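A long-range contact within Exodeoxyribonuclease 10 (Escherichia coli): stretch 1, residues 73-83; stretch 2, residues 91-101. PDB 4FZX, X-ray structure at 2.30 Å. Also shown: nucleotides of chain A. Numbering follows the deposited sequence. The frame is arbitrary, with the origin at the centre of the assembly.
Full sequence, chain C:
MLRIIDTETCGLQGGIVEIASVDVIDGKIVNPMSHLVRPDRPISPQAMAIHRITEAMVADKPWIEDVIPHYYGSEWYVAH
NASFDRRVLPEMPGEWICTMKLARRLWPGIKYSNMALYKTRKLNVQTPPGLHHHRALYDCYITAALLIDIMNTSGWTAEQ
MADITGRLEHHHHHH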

# COMPACT_ATOMS: atom_id res chain seq x y z
N GLY C 73 -31.68 -20.02 14.95
CA GLY C 73 -32.01 -20.84 13.76
C GLY C 73 -31.41 -20.33 12.46
O GLY C 73 -31.90 -20.69 11.38
N SER C 74 -30.39 -19.47 12.55
CA SER C 74 -29.73 -18.92 11.37
C SER C 74 -28.22 -19.13 11.45
O SER C 74 -27.63 -19.03 12.54
N GLU C 75 -27.58 -19.34 10.31
CA GLU C 75 -26.11 -19.36 10.25
C GLU C 75 -25.50 -17.95 10.28
O GLU C 75 -24.36 -17.75 10.73
N TRP C 76 -26.28 -16.97 9.81
CA TRP C 76 -25.81 -15.61 9.59
C TRP C 76 -26.73 -14.60 10.27
O TRP C 76 -27.94 -14.55 10.01
N TYR C 77 -26.16 -13.79 11.15
CA TYR C 77 -26.89 -12.66 11.71
C TYR C 77 -26.28 -11.37 11.19
O TYR C 77 -25.04 -11.24 11.16
N VAL C 78 -27.14 -10.48 10.71
CA VAL C 78 -26.70 -9.26 10.05
C VAL C 78 -27.21 -8.07 10.87
O VAL C 78 -28.36 -8.05 11.30
N ALA C 79 -26.34 -7.10 11.12
CA ALA C 79 -26.76 -5.90 11.83
C ALA C 79 -25.96 -4.73 11.35
O ALA C 79 -24.85 -4.90 10.85
N HIS C 80 -26.53 -3.52 11.47
CA HIS C 80 -25.79 -2.32 11.12
C HIS C 80 -24.95 -1.83 12.29
O HIS C 80 -25.48 -1.30 13.26
N ASN C 81 -23.64 -1.97 12.17
CA ASN C 81 -22.74 -1.94 13.33
C ASN C 81 -22.97 -3.11 14.29
O ASN C 81 -23.39 -2.92 15.44
N ALA C 82 -22.71 -4.32 13.79
CA ALA C 82 -23.05 -5.56 14.48
C ALA C 82 -22.30 -5.71 15.81
O ALA C 82 -22.74 -6.40 16.70
N SER C 83 -21.12 -5.10 15.88
CA SER C 83 -20.40 -4.86 17.14
C SER C 83 -21.34 -4.53 18.30
O SER C 83 -21.21 -5.05 19.41
N GLU C 91 -25.52 -14.28 23.75
CA GLU C 91 -24.76 -14.94 22.69
C GLU C 91 -25.68 -15.56 21.64
O GLU C 91 -26.61 -16.27 21.97
N MSE C 92 -25.40 -15.30 20.36
CA MSE C 92 -26.19 -15.86 19.25
C MSE C 92 -25.44 -17.03 18.59
O MSE C 92 -24.21 -17.06 18.61
N PRO C 93 -26.20 -17.98 18.01
CA PRO C 93 -25.64 -19.24 17.50
C PRO C 93 -24.95 -19.15 16.14
O PRO C 93 -24.53 -20.16 15.61
N GLY C 94 -24.89 -17.97 15.54
CA GLY C 94 -24.42 -17.89 14.15
C GLY C 94 -23.14 -17.09 14.00
O GLY C 94 -22.37 -16.96 14.93
N GLU C 95 -22.92 -16.57 12.80
CA GLU C 95 -21.80 -15.67 12.54
C GLU C 95 -22.36 -14.28 12.17
O GLU C 95 -23.42 -14.17 11.57
N TRP C 96 -21.64 -13.23 12.54
CA TRP C 96 -22.14 -11.88 12.36
C TRP C 96 -21.64 -11.26 11.08
O TRP C 96 -20.48 -11.45 10.67
N ILE C 97 -22.53 -10.52 10.43
CA ILE C 97 -22.18 -9.68 9.30
C ILE C 97 -22.57 -8.24 9.62
O ILE C 97 -23.66 -7.97 10.15
N CYS C 98 -21.63 -7.32 9.39
CA CYS C 98 -21.89 -5.91 9.66
C CYS C 98 -22.08 -5.11 8.37
O CYS C 98 -21.17 -5.02 7.56
N THR C 99 -23.27 -4.55 8.16
CA THR C 99 -23.52 -3.76 6.96
C THR C 99 -22.81 -2.42 6.97
O THR C 99 -22.59 -1.81 5.92
N MSE C 100 -22.38 -1.99 8.15
CA MSE C 100 -21.61 -0.76 8.26
C MSE C 100 -20.22 -0.94 7.70
O MSE C 100 -19.75 -0.15 6.88
N LYS C 101 -19.54 -1.99 8.15
CA LYS C 101 -18.25 -2.33 7.61
C LYS C 101 -18.37 -2.57 6.12
O LYS C 101 -17.50 -2.18 5.36

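Strands 76-79 and 95-98 pair in parallel, and five backbone hydrogen bonds fix their register, the shortest from Ile97 N to Tyr77 O (2.7 Å). Beyond the strands, His80 (chi1 t) and Thr99 (chi1 p) extend the pairing through a side-chain hydrogen bond, ND1 of His80 to OG1 of Thr99 (2.9 Å). Cys98 (t) uses its sulfur twice: SG of Cys98 accepts from Ala82 N (3.4 Å) and, as the helix N-cap, from Lys101 N (3.6 Å).

On the face carrying Tyr77, Trp96, Ala79 and Cys98, Tyr77 (m) has the largest covered area. Its CB lies over the six-membered ring of Trp96 (m), 3.9 Å from the centroid, while Tyr77 CE1 meets the selenomethionine Met92 at CE (3.5 Å). Gly94 has no side chain beside this ring; a CB there would clash with Tyr77 CD2. Trp96 also receives two small residues, with Ala82 CB 3.7 Å from Trp96 CE3 and Ala79 CB at its edge. On the other face, Val78 CG2 packs on Ile97 CB (4.0 Å), and Trp76 CZ3 reaches Glu95 CB (3.6 Å).

Near the DNA, selenomethionine Met100 places CB over the His80 ring, 4.0 Å from its centroid. Asn81 (t) donates from ND2 to O4' of DA16 (2.9 Å).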

# COMPACT_ATOMS: atom_id res chain seq x y z
CB SER C 74 -30.05 -17.43 11.23
OG SER C 74 -29.66 -16.89 9.97
CB GLU C 75 -25.65 -20.13 9.01
CG GLU C 75 -26.23 -21.56 8.90
CD GLU C 75 -25.60 -22.53 9.90
OE1 GLU C 75 -26.13 -22.67 11.03
OE2 GLU C 75 -24.57 -23.13 9.56
CB TRP C 76 -25.74 -15.30 8.10
CG TRP C 76 -24.98 -16.31 7.31
CD1 TRP C 76 -25.49 -17.21 6.41
CD2 TRP C 76 -23.56 -16.51 7.31
NE1 TRP C 76 -24.48 -17.97 5.88
CE2 TRP C 76 -23.28 -17.57 6.42
CE3 TRP C 76 -22.50 -15.93 8.02
CZ2 TRP C 76 -21.98 -18.03 6.19
CZ3 TRP C 76 -21.21 -16.40 7.79
CH2 TRP C 76 -20.96 -17.44 6.88
CB TYR C 77 -26.85 -12.69 13.23
CG TYR C 77 -27.65 -13.82 13.78
CD1 TYR C 77 -28.99 -13.66 14.08
CD2 TYR C 77 -27.09 -15.09 13.90
CE1 TYR C 77 -29.76 -14.73 14.49
CE2 TYR C 77 -27.85 -16.17 14.32
CZ TYR C 77 -29.19 -15.98 14.59
OH TYR C 77 -29.94 -17.03 15.07
CB VAL C 78 -27.25 -9.16 8.59
CG1 VAL C 78 -26.76 -7.89 7.91
CG2 VAL C 78 -26.85 -10.41 7.75
CB ALA C 79 -26.62 -6.08 13.35
CB HIS C 80 -26.73 -1.24 10.60
CG HIS C 80 -26.01 -0.12 9.91
ND1 HIS C 80 -25.55 -0.23 8.62
CD2 HIS C 80 -25.54 1.06 10.38
CE1 HIS C 80 -24.89 0.87 8.30
NE2 HIS C 80 -24.84 1.65 9.36
CB ASN C 81 -22.82 -0.62 14.10
CG ASN C 81 -21.58 -0.39 14.99
OD1 ASN C 81 -20.54 -1.03 14.80
ND2 ASN C 81 -21.69 0.52 15.94
CB ALA C 82 -22.77 -6.74 13.57
CB SER C 83 -19.45 -3.67 16.92
OG SER C 83 -18.38 -3.71 17.82
CB GLU C 91 -23.84 -16.02 23.28
CG GLU C 91 -22.97 -16.72 22.23
CD GLU C 91 -21.94 -17.67 22.84
OE1 GLU C 91 -21.94 -18.87 22.48
OE2 GLU C 91 -21.12 -17.21 23.67
CB MSE C 92 -26.49 -14.77 18.21
CG MSE C 92 -27.21 -13.55 18.75
SE MSE C 92 -28.92 -14.03 19.57
CE MSE C 92 -29.88 -14.58 17.98
CB PRO C 93 -26.87 -20.15 17.38
CG PRO C 93 -28.01 -19.22 17.24
CD PRO C 93 -27.66 -18.06 18.12
CB GLU C 95 -20.94 -16.22 11.39
CG GLU C 95 -19.45 -15.93 11.51
CD GLU C 95 -18.76 -16.81 12.55
OE1 GLU C 95 -17.71 -16.38 13.09
OE2 GLU C 95 -19.26 -17.92 12.84
CB TRP C 96 -21.77 -11.00 13.55
CG TRP C 96 -22.58 -11.26 14.76
CD1 TRP C 96 -22.26 -12.10 15.80
CD2 TRP C 96 -23.86 -10.69 15.09
NE1 TRP C 96 -23.25 -12.07 16.75
CE2 TRP C 96 -24.26 -11.24 16.33
CE3 TRP C 96 -24.71 -9.77 14.45
CZ2 TRP C 96 -25.45 -10.87 16.96
CZ3 TRP C 96 -25.91 -9.44 15.07
CH2 TRP C 96 -26.26 -9.97 16.31
CB ILE C 97 -22.86 -10.16 8.03
CG1 ILE C 97 -22.21 -11.47 7.55
CG2 ILE C 97 -22.80 -9.11 6.94
CD1 ILE C 97 -23.06 -12.27 6.56
CB CYS C 98 -20.74 -5.31 10.47
SG CYS C 98 -21.05 -3.60 10.94
CB THR C 99 -25.00 -3.54 6.69
OG1 THR C 99 -25.67 -3.08 7.88
CG2 THR C 99 -25.65 -4.83 6.18
CB MSE C 100 -21.53 -0.29 9.71
CG MSE C 100 -20.91 1.08 9.85
SE MSE C 100 -20.56 1.53 11.73
CE MSE C 100 -22.37 2.02 12.19
CB LYS C 101 -17.69 -3.57 8.30
CG LYS C 101 -17.20 -3.31 9.71
CD LYS C 101 -16.90 -4.59 10.45
CE LYS C 101 -15.90 -4.35 11.57
NZ LYS C 101 -14.48 -4.38 11.08
P DG A 15 -21.66 9.03 12.33
OP1 DG A 15 -22.34 9.32 11.05
OP2 DG A 15 -21.91 9.91 13.49
O5' DG A 15 -22.01 7.53 12.75
C5' DG A 15 -21.92 6.49 11.79
C4' DG A 15 -22.01 5.14 12.47
O4' DG A 15 -20.80 4.87 13.23
C3' DG A 15 -23.16 4.99 13.45
O3' DG A 15 -24.27 4.48 12.74
C2' DG A 15 -22.63 3.96 14.44
C1' DG A 15 -21.13 4.21 14.44
N9 DG A 15 -20.71 5.10 15.51
C8 DG A 15 -20.98 6.44 15.60
N7 DG A 15 -20.44 7.00 16.65
C5 DG A 15 -19.76 5.97 17.28
C6 DG A 15 -19.01 5.99 18.47
O6 DG A 15 -18.78 6.97 19.20
N1 DG A 15 -18.49 4.73 18.79
C2 DG A 15 -18.69 3.59 18.01
N2 DG A 15 -18.15 2.44 18.48
N3 DG A 15 -19.42 3.57 16.89
C4 DG A 15 -19.91 4.79 16.59
P DA A 16 -25.71 4.59 13.38
OP1 DA A 16 -26.59 3.95 12.38
OP2 DA A 16 -25.93 5.98 13.87
O5' DA A 16 -25.64 3.61 14.65
C5' DA A 16 -25.50 2.22 14.49
C4' DA A 16 -25.59 1.52 15.84
O4' DA A 16 -24.32 1.69 16.54
C3' DA A 16 -26.65 2.09 16.79
O3' DA A 16 -27.91 1.38 16.62
C2' DA A 16 -26.03 1.85 18.17
C1' DA A 16 -24.54 1.99 17.89
N9 DA A 16 -24.08 3.33 18.16
C8 DA A 16 -24.60 4.50 17.70
N7 DA A 16 -24.03 5.56 18.19
C5 DA A 16 -23.06 5.05 19.02
C6 DA A 16 -22.12 5.68 19.86
N6 DA A 16 -22.00 7.00 19.96
N1 DA A 16 -21.34 4.88 20.59
C2 DA A 16 -21.48 3.55 20.49
N3 DA A 16 -22.34 2.84 19.75
C4 DA A 16 -23.10 3.68 19.03